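Local coordinates for L-lysine 6-monooxygenase (PDB 5CQF), which probably hydroxylates the side-chain amine of L-lysine with the help of FAD and NADPH, an early step in siderophore biosynthesis, at residues A29-D34 against T79-R84; V73-V78 against S411-A416; Y261-N266 against R402-S407; I378-R383 against A419-S424. All blocks are in the same frame, centred on the assembly; numbering follows the deposited sequence.

Interaction 1. Residues A29-D34 against T79-R84; sequences ACAFED and TPRNPR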
loop_
_atom_site.group_PDB
_atom_site.type_symbol
_atom_site.label_atom_id
_atom_site.label_comp_id
_atom_site.label_asym_id
_atom_site.label_seq_id
_atom_site.Cartn_x
_atom_site.Cartn_y
_atom_site.Cartn_z
ATOM N N ALA A 29 -28.263 22.515 -4.444
ATOM C CA ALA A 29 -29.150 22.271 -5.600
ATOM C C ALA A 29 -29.434 20.803 -5.804
ATOM O O ALA A 29 -30.560 20.442 -6.137
ATOM C CB ALA A 29 -28.574 22.858 -6.873
ATOM N N CYS A 30 -28.440 19.933 -5.564
ATOM C CA CYS A 30 -28.699 18.505 -5.708
ATOM C C CYS A 30 -29.773 18.032 -4.740
ATOM O O CYS A 30 -30.556 17.186 -5.079
ATOM C CB CYS A 30 -27.442 17.671 -5.515
ATOM S SG CYS A 30 -26.241 17.830 -6.839
ATOM N N ALA A 31 -29.812 18.551 -3.529
ATOM C CA ALA A 31 -30.880 18.166 -2.594
ATOM C C ALA A 31 -32.243 18.559 -3.134
ATOM O O ALA A 31 -33.193 17.787 -3.034
ATOM C CB ALA A 31 -30.683 18.790 -1.225
ATOM N N PHE A 32 -32.337 19.756 -3.696
ATOM C CA PHE A 32 -33.620 20.204 -4.241
ATOM C C PHE A 32 -34.011 19.383 -5.446
ATOM O O PHE A 32 -35.148 18.906 -5.526
ATOM C CB PHE A 32 -33.602 21.694 -4.563
ATOM C CG PHE A 32 -33.691 22.552 -3.341
ATOM C CD1 PHE A 32 -34.879 22.652 -2.653
ATOM C CD2 PHE A 32 -32.581 23.200 -2.849
ATOM C CE1 PHE A 32 -34.972 23.405 -1.514
ATOM C CE2 PHE A 32 -32.659 23.965 -1.703
ATOM C CZ PHE A 32 -33.864 24.076 -1.036
ATOM N N GLU A 33 -33.072 19.172 -6.357
ATOM C CA GLU A 33 -33.378 18.339 -7.517
ATOM C C GLU A 33 -33.736 16.905 -7.140
ATOM O O GLU A 33 -34.688 16.381 -7.674
ATOM C CB GLU A 33 -32.256 18.374 -8.549
ATOM C CG GLU A 33 -32.057 19.752 -9.178
ATOM C CD GLU A 33 -33.223 20.197 -10.072
ATOM O OE1 GLU A 33 -33.822 19.326 -10.755
ATOM O OE2 GLU A 33 -33.538 21.414 -10.092
ATOM N N ASP A 34 -33.000 16.262 -6.232
ATOM C CA ASP A 34 -33.411 14.930 -5.750
ATOM C C ASP A 34 -34.883 14.946 -5.349
ATOM O O ASP A 34 -35.641 14.054 -5.698
ATOM C CB ASP A 34 -32.594 14.483 -4.533
ATOM C CG ASP A 34 -31.192 13.961 -4.902
ATOM O OD1 ASP A 34 -30.840 13.908 -6.112
ATOM O OD2 ASP A 34 -30.435 13.610 -3.954
ATOM N N THR A 79 -24.054 11.388 -1.941
ATOM C CA THR A 79 -24.233 10.038 -1.423
ATOM C C THR A 79 -24.360 9.989 0.095
ATOM O O THR A 79 -25.147 9.206 0.590
ATOM C CB THR A 79 -23.080 9.141 -1.909
ATOM O OG1 THR A 79 -23.170 8.958 -3.318
ATOM C CG2 THR A 79 -23.049 7.780 -1.203
ATOM N N PRO A 80 -23.568 10.793 0.858
ATOM C CA PRO A 80 -23.696 10.637 2.325
ATOM C C PRO A 80 -25.042 11.076 2.827
ATOM O O PRO A 80 -25.472 10.633 3.886
ATOM C CB PRO A 80 -22.563 11.513 2.905
ATOM C CG PRO A 80 -21.624 11.745 1.791
ATOM C CD PRO A 80 -22.448 11.681 0.507
ATOM N N ARG A 81 -25.695 11.928 2.051
ATOM C CA ARG A 81 -27.068 12.391 2.297
ATOM C C ARG A 81 -28.089 11.468 1.634
ATOM O O ARG A 81 -29.095 11.125 2.252
ATOM C CB ARG A 81 -27.252 13.794 1.724
ATOM C CG ARG A 81 -28.686 14.286 1.781
ATOM C CD ARG A 81 -28.868 15.694 1.231
ATOM N NE ARG A 81 -28.415 15.790 -0.150
ATOM C CZ ARG A 81 -29.077 15.341 -1.213
ATOM N NH1 ARG A 81 -30.284 14.796 -1.099
ATOM N NH2 ARG A 81 -28.526 15.461 -2.418
ATOM N N ASN A 82 -27.835 11.076 0.375
ATOM C CA ASN A 82 -28.772 10.215 -0.380
ATOM C C ASN A 82 -28.059 9.378 -1.458
ATOM O O ASN A 82 -27.794 9.871 -2.530
ATOM C CB ASN A 82 -29.845 11.092 -1.040
ATOM C CG ASN A 82 -30.704 10.323 -2.002
ATOM O OD1 ASN A 82 -30.904 9.127 -1.853
ATOM N ND2 ASN A 82 -31.228 11.012 -2.996
ATOM N N PRO A 83 -27.708 8.145 -1.149
ATOM C CA PRO A 83 -27.005 7.321 -2.116
ATOM C C PRO A 83 -27.793 7.038 -3.421
ATOM O O PRO A 83 -27.194 6.655 -4.393
ATOM C CB PRO A 83 -26.787 6.015 -1.356
ATOM C CG PRO A 83 -26.767 6.427 0.082
ATOM C CD PRO A 83 -27.829 7.463 0.149
ATOM N N ARG A 84 -29.102 7.250 -3.435
ATOM C CA ARG A 84 -29.910 6.977 -4.599
ATOM C C ARG A 84 -29.978 8.167 -5.542
ATOM O O ARG A 84 -30.556 8.080 -6.613
ATOM C CB ARG A 84 -31.321 6.604 -4.162
ATOM C CG ARG A 84 -31.326 5.464 -3.174
ATOM C CD ARG A 84 -32.731 5.000 -2.943
ATOM N NE ARG A 84 -33.258 4.277 -4.107
ATOM C CZ ARG A 84 -34.535 3.902 -4.242
ATOM N NH1 ARG A 84 -35.421 4.166 -3.297
ATOM N NH2 ARG A 84 -34.929 3.260 -5.328
#
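Arg81 and Asn82 both close on a single carboxylate oxygen, OD2 of Asp34. The guanidinium comes end-on: NH1 and NH2 each donate to Asp34 OD2 over 3.1 Å, in a salt bridge that uses one oxygen for two nitrogens. Asn82 ND2 adds a third donor, 2.9 Å from Asp34 OD2, and approaches from well above the carboxylate plane, the amide standing almost perpendicular to it (86°). Three bonds thus grip one atom, while Asp34 OD1 is held separately by the hydroxyl of Ser85.

The helix also supports the guanidinium from one face. Ala31 CA lies over it, toward the rim, and Ala31 CB is 3.8 Å from Arg81 CZ. The Arg81 chain runs straight out from the backbone until it bends at chi3 (58°), where NE leaves the extended line; chi4 then sets CZ. Asn82 OD1 accepts from Arg84 N, an Asx turn that probably helps orient the amide.

The contact joins helix 23-37, which follows the Gly-rich turn of a probable Rossmann-type dinucleotide-binding fold, to the loop before helix 89-96. Helix 111-125 and strand 47-50 also pack against helix 23-37, and Pro80 rests on helix 412-428.

Interaction 2. Residues V73-V78 against S411-A416; sequences VFRDLV and SFSLMA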
loop_
_atom_site.group_PDB
_atom_site.type_symbol
_atom_site.label_atom_id
_atom_site.label_comp_id
_atom_site.label_asym_id
_atom_site.label_seq_id
_atom_site.Cartn_x
_atom_site.Cartn_y
_atom_site.Cartn_z
ATOM N N VAL A 73 -14.525 7.158 -2.238
ATOM C CA VAL A 73 -15.340 7.589 -3.361
ATOM C C VAL A 73 -16.836 7.830 -2.989
ATOM O O VAL A 73 -17.484 8.592 -3.625
ATOM C CB VAL A 73 -15.066 6.605 -4.533
ATOM C CG1 VAL A 73 -15.864 5.316 -4.395
ATOM C CG2 VAL A 73 -15.266 7.254 -5.872
ATOM N N PHE A 74 -17.344 7.273 -1.898
ATOM C CA PHE A 74 -18.694 7.553 -1.417
ATOM C C PHE A 74 -18.876 8.937 -0.850
ATOM O O PHE A 74 -20.009 9.406 -0.702
ATOM C CB PHE A 74 -19.104 6.607 -0.286
ATOM C CG PHE A 74 -19.359 5.188 -0.712
ATOM C CD1 PHE A 74 -19.789 4.878 -1.989
ATOM C CD2 PHE A 74 -19.189 4.166 0.193
ATOM C CE1 PHE A 74 -20.018 3.560 -2.357
ATOM C CE2 PHE A 74 -19.445 2.854 -0.150
ATOM C CZ PHE A 74 -19.846 2.544 -1.435
ATOM N N ARG A 75 -17.773 9.582 -0.516
ATOM C CA ARG A 75 -17.807 10.878 0.120
ATOM C C ARG A 75 -17.752 11.940 -0.976
ATOM O O ARG A 75 -16.781 12.714 -1.082
ATOM C CB ARG A 75 -16.679 10.971 1.135
ATOM C CG ARG A 75 -16.870 9.870 2.179
ATOM C CD ARG A 75 -15.890 9.878 3.360
ATOM N NE ARG A 75 -15.824 11.188 3.957
ATOM C CZ ARG A 75 -14.698 11.805 4.326
ATOM N NH1 ARG A 75 -13.509 11.216 4.163
ATOM N NH2 ARG A 75 -14.788 13.029 4.847
ATOM N N ASP A 76 -18.832 11.937 -1.766
ATOM C CA ASP A 76 -19.058 12.788 -2.921
ATOM C C ASP A 76 -20.073 13.860 -2.542
ATOM O O ASP A 76 -20.311 14.067 -1.348
ATOM C CB ASP A 76 -19.514 11.939 -4.136
ATOM C CG ASP A 76 -20.879 11.240 -3.952
ATOM O OD1 ASP A 76 -21.730 11.684 -3.183
ATOM O OD2 ASP A 76 -21.103 10.198 -4.601
ATOM N N LEU A 77 -20.687 14.532 -3.533
ATOM C CA LEU A 77 -21.583 15.668 -3.257
ATOM C C LEU A 77 -22.964 15.290 -2.821
ATOM O O LEU A 77 -23.726 16.192 -2.453
ATOM C CB LEU A 77 -21.733 16.590 -4.475
ATOM C CG LEU A 77 -20.543 17.484 -4.750
ATOM C CD1 LEU A 77 -20.707 18.127 -6.110
ATOM C CD2 LEU A 77 -20.332 18.552 -3.668
ATOM N N VAL A 78 -23.328 14.003 -2.889
ATOM C CA VAL A 78 -24.732 13.603 -2.563
ATOM C C VAL A 78 -24.925 12.366 -1.745
ATOM O O VAL A 78 -25.860 12.300 -0.965
ATOM C CB VAL A 78 -25.598 13.432 -3.832
ATOM C CG1 VAL A 78 -25.641 14.738 -4.578
ATOM C CG2 VAL A 78 -25.066 12.328 -4.746
ATOM N N SER A 411 -14.475 19.788 1.704
ATOM C CA SER A 411 -14.887 18.373 1.792
ATOM C C SER A 411 -16.257 18.174 1.144
ATOM O O SER A 411 -17.259 18.762 1.544
ATOM C CB SER A 411 -14.951 17.909 3.249
ATOM O OG SER A 411 -15.357 16.552 3.350
ATOM N N PHE A 412 -16.289 17.333 0.129
ATOM C CA PHE A 412 -17.519 17.133 -0.607
ATOM C C PHE A 412 -18.563 16.481 0.280
ATOM O O PHE A 412 -19.723 16.876 0.259
ATOM C CB PHE A 412 -17.266 16.284 -1.821
ATOM C CG PHE A 412 -16.643 17.017 -2.954
ATOM C CD1 PHE A 412 -16.104 18.284 -2.798
ATOM C CD2 PHE A 412 -16.586 16.413 -4.208
ATOM C CE1 PHE A 412 -15.552 18.951 -3.866
ATOM C CE2 PHE A 412 -16.029 17.077 -5.290
ATOM C CZ PHE A 412 -15.507 18.352 -5.113
ATOM N N SER A 413 -18.159 15.509 1.075
ATOM C CA SER A 413 -19.117 14.851 1.929
ATOM C C SER A 413 -19.758 15.798 2.941
ATOM O O SER A 413 -20.971 15.707 3.199
ATOM C CB SER A 413 -18.494 13.651 2.629
ATOM O OG SER A 413 -17.278 13.974 3.290
ATOM N N LEU A 414 -18.979 16.724 3.499
ATOM C CA LEU A 414 -19.522 17.662 4.476
ATOM C C LEU A 414 -20.581 18.537 3.825
ATOM O O LEU A 414 -21.617 18.788 4.429
ATOM C CB LEU A 414 -18.412 18.534 5.084
ATOM C CG LEU A 414 -17.429 17.746 5.965
ATOM C CD1 LEU A 414 -16.364 18.675 6.575
ATOM C CD2 LEU A 414 -18.116 16.932 7.063
HETATM N N MSE A 415 -20.320 18.950 2.580
HETATM C CA MSE A 415 -21.254 19.747 1.812
HETATM C C MSE A 415 -22.530 19.030 1.611
HETATM O O MSE A 415 -23.598 19.637 1.673
HETATM C CB MSE A 415 -20.715 20.112 0.448
HETATM C CG MSE A 415 -19.790 21.283 0.654
HETATM SE SE MSE A 415 -18.538 21.249 -0.834
HETATM C CE MSE A 415 -17.528 22.726 0.025
ATOM N N ALA A 416 -22.442 17.730 1.375
ATOM C CA ALA A 416 -23.650 16.931 1.156
ATOM C C ALA A 416 -24.514 16.951 2.370
ATOM O O ALA A 416 -25.702 17.082 2.260
ATOM C CB ALA A 416 -23.303 15.518 0.816
HETATM O O HOH W 1 -17.428 13.511 5.983
HETATM O O HOH W 2 -15.579 14.070 0.944
#
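Arg75 meets Ser413 at CB, CG, NE and NH2. Its CB starts the contact, 3.6 Å from Ser413 CB, and CG remains within van der Waals range of the same carbon. A bend at chi3 (51°) places NE near the serine hydroxyl, and Arg75 NE makes a weak hydrogen bond to Ser413 OG at 3.2 Å; NH2 approaches that oxygen obliquely. NH2 also donates to water 1, which is hydrogen-bonded to Ser413 OG as well. At the far tip NH1 turns to Asn251 OD1, outside the contact.

The helix concerned, 412-428, begins here, with Ser411 at its N-cap position. Its first turn has backbone N-H groups not used by helical bonds, and water 2 takes up one of them, accepting from Ser413 N while donating 2.7 Å to Arg75 O, the carbonyl of the residue at the centre of an inverse gamma turn. Next along the loop, Asp76 OD1 accepts from Val78 N in an Asx turn, and also from Thr79 N.

Leu77 supplies the apolar half. Leu77 CD2 sits over one face of the Phe412 ring, displaced toward the rim, 4.1 Å from Phe412 CG and 4.3 Å from SE of Met415, a selenomethionine. Ala416 CB presses against Leu77 O at 3.4 Å, while Trp114 of helix 111-125 meets the Phe412 ring nearly at a right angle.

Interaction 3. Residues Y261-N266 against R402-S407; sequences YFHSLN and RSHGIS
Phe262 lays one face of its ring on the backbone where helix 401-404 ends. Gly405 N sits over the ring centre, and Gly405 CA makes a CH-pi contact 3.6 Å from the centroid of the Phe262 ring, only 14° off the ring normal. His404 C, 3.4 Å from Phe262 CD2, covers the same ring. At its edge the ring meets carbonyl oxygens instead, with Phe262 CE2 3.4 Å from Ser403 O. Gly405, the first residue past the helix, has positive phi and brings its backbone onto the ring face.

The polar part is a pair of imidazoles. His263 NE2 and His404 ND1 are 3.0 Å apart in a nearly straight hydrogen bond (170°) for which either could be the donor. The rings meet rim to rim with planes 47° apart, and His404 ND1 lies in the plane of the His263 ring. Beyond them, Tyr382 meets the His404 ring, while Arg270 and Leu274 of helix 267-280 pack on Phe262.

A hydrogen bond between two imidazole nitrogens needs one of them protonated and the other bare, so the protonation states of His263 and His404 are probably coupled.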
loop_
_atom_site.group_PDB
_atom_site.type_symbol
_atom_site.label_atom_id
_atom_site.label_comp_id
_atom_site.label_asym_id
_atom_site.label_seq_id
_atom_site.Cartn_x
_atom_site.Cartn_y
_atom_site.Cartn_z
ATOM N N TYR A 261 -19.759 18.345 19.410
ATOM C CA TYR A 261 -19.121 18.555 20.686
ATOM C C TYR A 261 -18.884 20.053 20.870
ATOM O O TYR A 261 -19.235 20.582 21.918
ATOM C CB TYR A 261 -17.818 17.761 20.808
ATOM C CG TYR A 261 -17.042 18.059 22.078
ATOM C CD1 TYR A 261 -17.416 17.497 23.306
ATOM C CD2 TYR A 261 -15.919 18.882 22.044
ATOM C CE1 TYR A 261 -16.706 17.759 24.464
ATOM C CE2 TYR A 261 -15.192 19.175 23.205
ATOM C CZ TYR A 261 -15.581 18.619 24.414
ATOM O OH TYR A 261 -14.827 18.927 25.539
ATOM N N PHE A 262 -18.339 20.735 19.853
ATOM C CA PHE A 262 -18.078 22.174 19.940
ATOM C C PHE A 262 -19.345 22.981 20.244
ATOM O O PHE A 262 -19.313 23.848 21.082
ATOM C CB PHE A 262 -17.425 22.698 18.680
ATOM C CG PHE A 262 -17.000 24.118 18.769
ATOM C CD1 PHE A 262 -15.793 24.454 19.348
ATOM C CD2 PHE A 262 -17.804 25.125 18.278
ATOM C CE1 PHE A 262 -15.392 25.771 19.432
ATOM C CE2 PHE A 262 -17.419 26.444 18.345
ATOM C CZ PHE A 262 -16.201 26.770 18.906
ATOM N N HIS A 263 -20.452 22.680 19.602
ATOM C CA HIS A 263 -21.710 23.344 19.951
ATOM C C HIS A 263 -22.226 23.060 21.358
ATOM O O HIS A 263 -22.858 23.939 21.965
ATOM C CB HIS A 263 -22.791 23.097 18.896
ATOM C CG HIS A 263 -22.571 23.926 17.681
ATOM N ND1 HIS A 263 -23.032 25.214 17.578
ATOM C CD2 HIS A 263 -21.807 23.713 16.584
ATOM C CE1 HIS A 263 -22.633 25.737 16.438
ATOM N NE2 HIS A 263 -21.884 24.849 15.816
ATOM N N SER A 264 -21.914 21.888 21.896
ATOM C CA SER A 264 -22.326 21.542 23.256
ATOM C C SER A 264 -21.561 22.318 24.348
ATOM O O SER A 264 -21.919 22.255 25.518
ATOM C CB SER A 264 -22.139 20.040 23.490
ATOM O OG SER A 264 -20.787 19.752 23.801
ATOM N N LEU A 265 -20.483 23.009 23.976
ATOM C CA LEU A 265 -19.750 23.848 24.906
ATOM C C LEU A 265 -20.353 25.234 24.993
ATOM O O LEU A 265 -20.802 25.765 23.976
ATOM C CB LEU A 265 -18.313 24.007 24.454
ATOM C CG LEU A 265 -17.545 22.701 24.300
ATOM C CD1 LEU A 265 -16.121 23.042 23.882
ATOM C CD2 LEU A 265 -17.586 21.934 25.604
ATOM N N ASN A 266 -20.328 25.828 26.199
ATOM C CA ASN A 266 -20.724 27.231 26.346
ATOM C C ASN A 266 -19.601 28.119 25.821
ATOM O O ASN A 266 -18.472 27.639 25.626
ATOM C CB ASN A 266 -21.152 27.607 27.779
ATOM C CG ASN A 266 -20.016 27.520 28.809
ATOM O OD1 ASN A 266 -18.823 27.733 28.525
ATOM N ND2 ASN A 266 -20.407 27.235 30.044
ATOM N N ARG A 402 -14.397 29.633 14.630
ATOM C CA ARG A 402 -15.055 30.502 15.621
ATOM C C ARG A 402 -16.497 30.035 15.897
ATOM O O ARG A 402 -16.967 30.120 17.019
ATOM C CB ARG A 402 -15.007 31.989 15.188
ATOM C CG ARG A 402 -15.780 32.295 13.890
ATOM C CD ARG A 402 -15.775 33.769 13.491
ATOM N NE ARG A 402 -16.547 34.587 14.416
ATOM C CZ ARG A 402 -17.875 34.638 14.442
ATOM N NH1 ARG A 402 -18.606 33.933 13.581
ATOM N NH2 ARG A 402 -18.487 35.409 15.322
ATOM N N SER A 403 -17.197 29.547 14.876
ATOM C CA SER A 403 -18.581 29.096 15.042
ATOM C C SER A 403 -18.686 27.589 15.250
ATOM O O SER A 403 -19.611 27.125 15.900
ATOM C CB SER A 403 -19.415 29.501 13.828
ATOM O OG SER A 403 -19.552 30.905 13.743
ATOM N N HIS A 404 -17.782 26.805 14.655
ATOM C CA HIS A 404 -17.970 25.354 14.635
ATOM C C HIS A 404 -16.784 24.538 15.118
ATOM O O HIS A 404 -16.860 23.323 15.138
ATOM C CB HIS A 404 -18.375 24.902 13.235
ATOM C CG HIS A 404 -19.533 25.662 12.680
ATOM N ND1 HIS A 404 -20.821 25.459 13.108
ATOM C CD2 HIS A 404 -19.600 26.636 11.744
ATOM C CE1 HIS A 404 -21.640 26.279 12.469
ATOM N NE2 HIS A 404 -20.928 26.994 11.619
ATOM N N GLY A 405 -15.694 25.188 15.518
ATOM C CA GLY A 405 -14.532 24.466 16.016
ATOM C C GLY A 405 -13.631 23.834 14.963
ATOM O O GLY A 405 -12.590 23.261 15.303
ATOM N N ILE A 406 -14.004 23.966 13.692
ATOM C CA ILE A 406 -13.224 23.414 12.585
ATOM C C ILE A 406 -13.036 24.420 11.447
ATOM O O ILE A 406 -13.941 25.171 11.080
ATOM C CB ILE A 406 -13.887 22.169 11.984
ATOM C CG1 ILE A 406 -14.054 21.080 13.039
ATOM C CG2 ILE A 406 -13.040 21.617 10.851
ATOM C CD1 ILE A 406 -15.004 19.973 12.590
ATOM N N SER A 407 -11.842 24.380 10.883
ATOM C CA SER A 407 -11.446 25.205 9.748
ATOM C C SER A 407 -12.323 24.858 8.537
ATOM O O SER A 407 -12.823 23.740 8.438
ATOM C CB SER A 407 -9.946 24.972 9.492
ATOM O OG SER A 407 -9.562 25.397 8.212
#

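Interaction 4. Residues I378-R383 against A419-S424; sequences IDRDYR and AGRIAS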
loop_
_atom_site.group_PDB
_atom_site.type_symbol
_atom_site.label_atom_id
_atom_site.label_comp_id
_atom_site.label_asym_id
_atom_site.label_seq_id
_atom_site.Cartn_x
_atom_site.Cartn_y
_atom_site.Cartn_z
ATOM N N ILE A 378 -23.834 31.728 14.957
ATOM C CA ILE A 378 -24.313 30.681 14.024
ATOM C C ILE A 378 -24.640 29.405 14.792
ATOM O O ILE A 378 -23.844 28.950 15.602
ATOM C CB ILE A 378 -23.286 30.419 12.895
ATOM C CG1 ILE A 378 -22.973 31.739 12.177
ATOM C CG2 ILE A 378 -23.832 29.415 11.890
ATOM C CD1 ILE A 378 -21.780 31.713 11.246
ATOM N N ASP A 379 -25.811 28.823 14.547
ATOM C CA ASP A 379 -26.190 27.640 15.303
ATOM C C ASP A 379 -25.663 26.371 14.608
ATOM O O ASP A 379 -24.890 26.461 13.632
ATOM C CB ASP A 379 -27.696 27.641 15.583
ATOM C CG ASP A 379 -28.507 27.267 14.401
ATOM O OD1 ASP A 379 -27.903 26.728 13.460
ATOM O OD2 ASP A 379 -29.752 27.486 14.421
ATOM N N ARG A 380 -26.052 25.205 15.128
ATOM C CA ARG A 380 -25.534 23.912 14.667
ATOM C C ARG A 380 -26.007 23.556 13.243
ATOM O O ARG A 380 -25.335 22.785 12.511
ATOM C CB ARG A 380 -25.925 22.805 15.679
ATOM C CG ARG A 380 -25.547 21.374 15.275
ATOM C CD ARG A 380 -24.035 21.195 15.196
ATOM N NE ARG A 380 -23.650 19.911 14.632
ATOM C CZ ARG A 380 -23.546 19.630 13.323
ATOM N NH1 ARG A 380 -23.792 20.531 12.366
ATOM N NH2 ARG A 380 -23.179 18.405 12.964
ATOM N N ASP A 381 -27.164 24.119 12.878
ATOM C CA ASP A 381 -27.758 24.011 11.539
ATOM C C ASP A 381 -27.373 25.145 10.590
ATOM O O ASP A 381 -28.089 25.410 9.616
ATOM C CB ASP A 381 -29.288 23.991 11.659
ATOM C CG ASP A 381 -29.793 22.700 12.217
ATOM O OD1 ASP A 381 -29.500 21.641 11.618
ATOM O OD2 ASP A 381 -30.484 22.738 13.252
ATOM N N TYR A 382 -26.299 25.860 10.922
ATOM C CA TYR A 382 -25.709 26.867 10.044
ATOM C C TYR A 382 -26.585 28.127 9.854
ATOM O O TYR A 382 -26.374 28.890 8.915
ATOM C CB TYR A 382 -25.304 26.198 8.711
ATOM C CG TYR A 382 -24.366 25.005 8.948
ATOM C CD1 TYR A 382 -23.036 25.209 9.306
ATOM C CD2 TYR A 382 -24.825 23.706 8.901
ATOM C CE1 TYR A 382 -22.186 24.151 9.564
ATOM C CE2 TYR A 382 -23.970 22.626 9.136
ATOM C CZ TYR A 382 -22.652 22.855 9.469
ATOM O OH TYR A 382 -21.776 21.798 9.732
ATOM N N ARG A 383 -27.542 28.339 10.765
ATOM C CA ARG A 383 -28.455 29.486 10.708
ATOM C C ARG A 383 -27.882 30.654 11.492
ATOM O O ARG A 383 -27.299 30.466 12.564
ATOM C CB ARG A 383 -29.847 29.137 11.251
ATOM C CG ARG A 383 -30.907 30.110 10.755
ATOM C CD ARG A 383 -32.306 29.760 11.252
ATOM N NE ARG A 383 -33.187 30.938 11.348
ATOM C CZ ARG A 383 -33.101 31.913 12.278
ATOM N NH1 ARG A 383 -32.150 31.896 13.219
ATOM N NH2 ARG A 383 -33.973 32.930 12.264
ATOM N N ALA A 419 -25.993 20.436 3.087
ATOM C CA ALA A 419 -27.075 20.668 2.133
ATOM C C ALA A 419 -28.373 20.069 2.622
ATOM O O ALA A 419 -29.414 20.665 2.452
ATOM C CB ALA A 419 -26.730 20.093 0.763
ATOM N N GLY A 420 -28.313 18.883 3.223
ATOM C CA GLY A 420 -29.514 18.265 3.783
ATOM C C GLY A 420 -30.138 19.081 4.926
ATOM O O GLY A 420 -31.340 19.319 4.950
ATOM N N ARG A 421 -29.312 19.502 5.867
ATOM C CA ARG A 421 -29.751 20.288 6.998
ATOM C C ARG A 421 -30.323 21.643 6.578
ATOM O O ARG A 421 -31.310 22.103 7.156
ATOM C CB ARG A 421 -28.582 20.551 7.950
ATOM C CG ARG A 421 -28.111 19.346 8.738
ATOM C CD ARG A 421 -27.508 19.794 10.074
ATOM N NE ARG A 421 -26.736 18.725 10.721
ATOM C CZ ARG A 421 -26.703 18.494 12.031
ATOM N NH1 ARG A 421 -27.393 19.254 12.869
ATOM N NH2 ARG A 421 -25.986 17.479 12.503
ATOM N N ILE A 422 -29.704 22.272 5.579
ATOM C CA ILE A 422 -30.143 23.574 5.135
ATOM C C ILE A 422 -31.417 23.465 4.311
ATOM O O ILE A 422 -32.356 24.224 4.529
ATOM C CB ILE A 422 -29.024 24.344 4.408
ATOM C CG1 ILE A 422 -27.988 24.796 5.432
ATOM C CG2 ILE A 422 -29.558 25.581 3.682
ATOM C CD1 ILE A 422 -26.657 25.213 4.833
ATOM N N ALA A 423 -31.479 22.508 3.398
ATOM C CA ALA A 423 -32.639 22.400 2.523
ATOM C C ALA A 423 -33.901 22.052 3.313
ATOM O O ALA A 423 -34.972 22.531 2.997
ATOM C CB ALA A 423 -32.394 21.381 1.431
ATOM N N SER A 424 -33.783 21.224 4.337
ATOM C CA SER A 424 -34.899 20.976 5.224
ATOM C C SER A 424 -35.281 22.235 6.007
ATOM O O SER A 424 -36.474 22.599 6.092
ATOM C CB SER A 424 -34.564 19.848 6.188
ATOM O OG SER A 424 -33.376 20.159 6.913
#
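Arg380 and Arg421 stack their guanidinium groups flat on one another although both are probably charged. The centres are 3.6 Å apart and the planes differ by 22°, while the two side chains as a whole cross at about a right angle. Arg380 NH1 lies over the centre of the Arg421 group; in return, Arg421 NH2 sits over the rim of the Arg380 group, 3.0 Å from Arg380 NH2, a contact between two donors and not a bond. The Arg421 chain is extended from CG to NE. That of Arg380 is bent at chi2 (65°), which turns CD aside, and the chain returns beyond it to bring the guanidinium over Arg421.

Asp381 approaches Arg421 at its edge. Its OD1 lies near the guanidinium plane and takes a straight but weak bond from Arg421 NH1 at 3.4 Å, with Arg421 CD packed 3.1 Å from Asp381 OD1. Apart from the charged groups, Tyr382 CB touches Ile422 CD1 at 4.2 Å.

Arg380, Asp381 and Tyr382 lie in the type I beta turn from Asp379 to Tyr382, packed against helix 412-428. Asp379 OD1 accepts from Arg383 N, which helps fix the turn.

Each arginine has an acid beside it: Asp381 is weakly bonded to Arg421, and Asp260 of helix 255-264 forms a salt bridge with Arg380 NE. The two carboxylates probably offset part of the repulsion between the stacked groups.

In the fold
Helix 412-428, near the modelled C-terminus, ties much of this together: interaction 2 uses its first turn and interaction 4 a later one, their centres about 16 Å apart. Interactions 1 and 2, centres about 10 Å apart, touch, share the loop from residue 73 to 84 and alternate along the chain; both reach the second subunit. Interaction 1 also meets interaction 4, where Ala31 and Phe32 of the probable Rossmann-type helix 23-37 pack on Ala423. Interaction 3, its centre about 26 Å from that of interaction 1, touches interaction 4 through His263 and His404. Interactions 2 and 3 bring late segments onto loop 73-78 and helix 255-264, whereas interaction 4 joins two late segments.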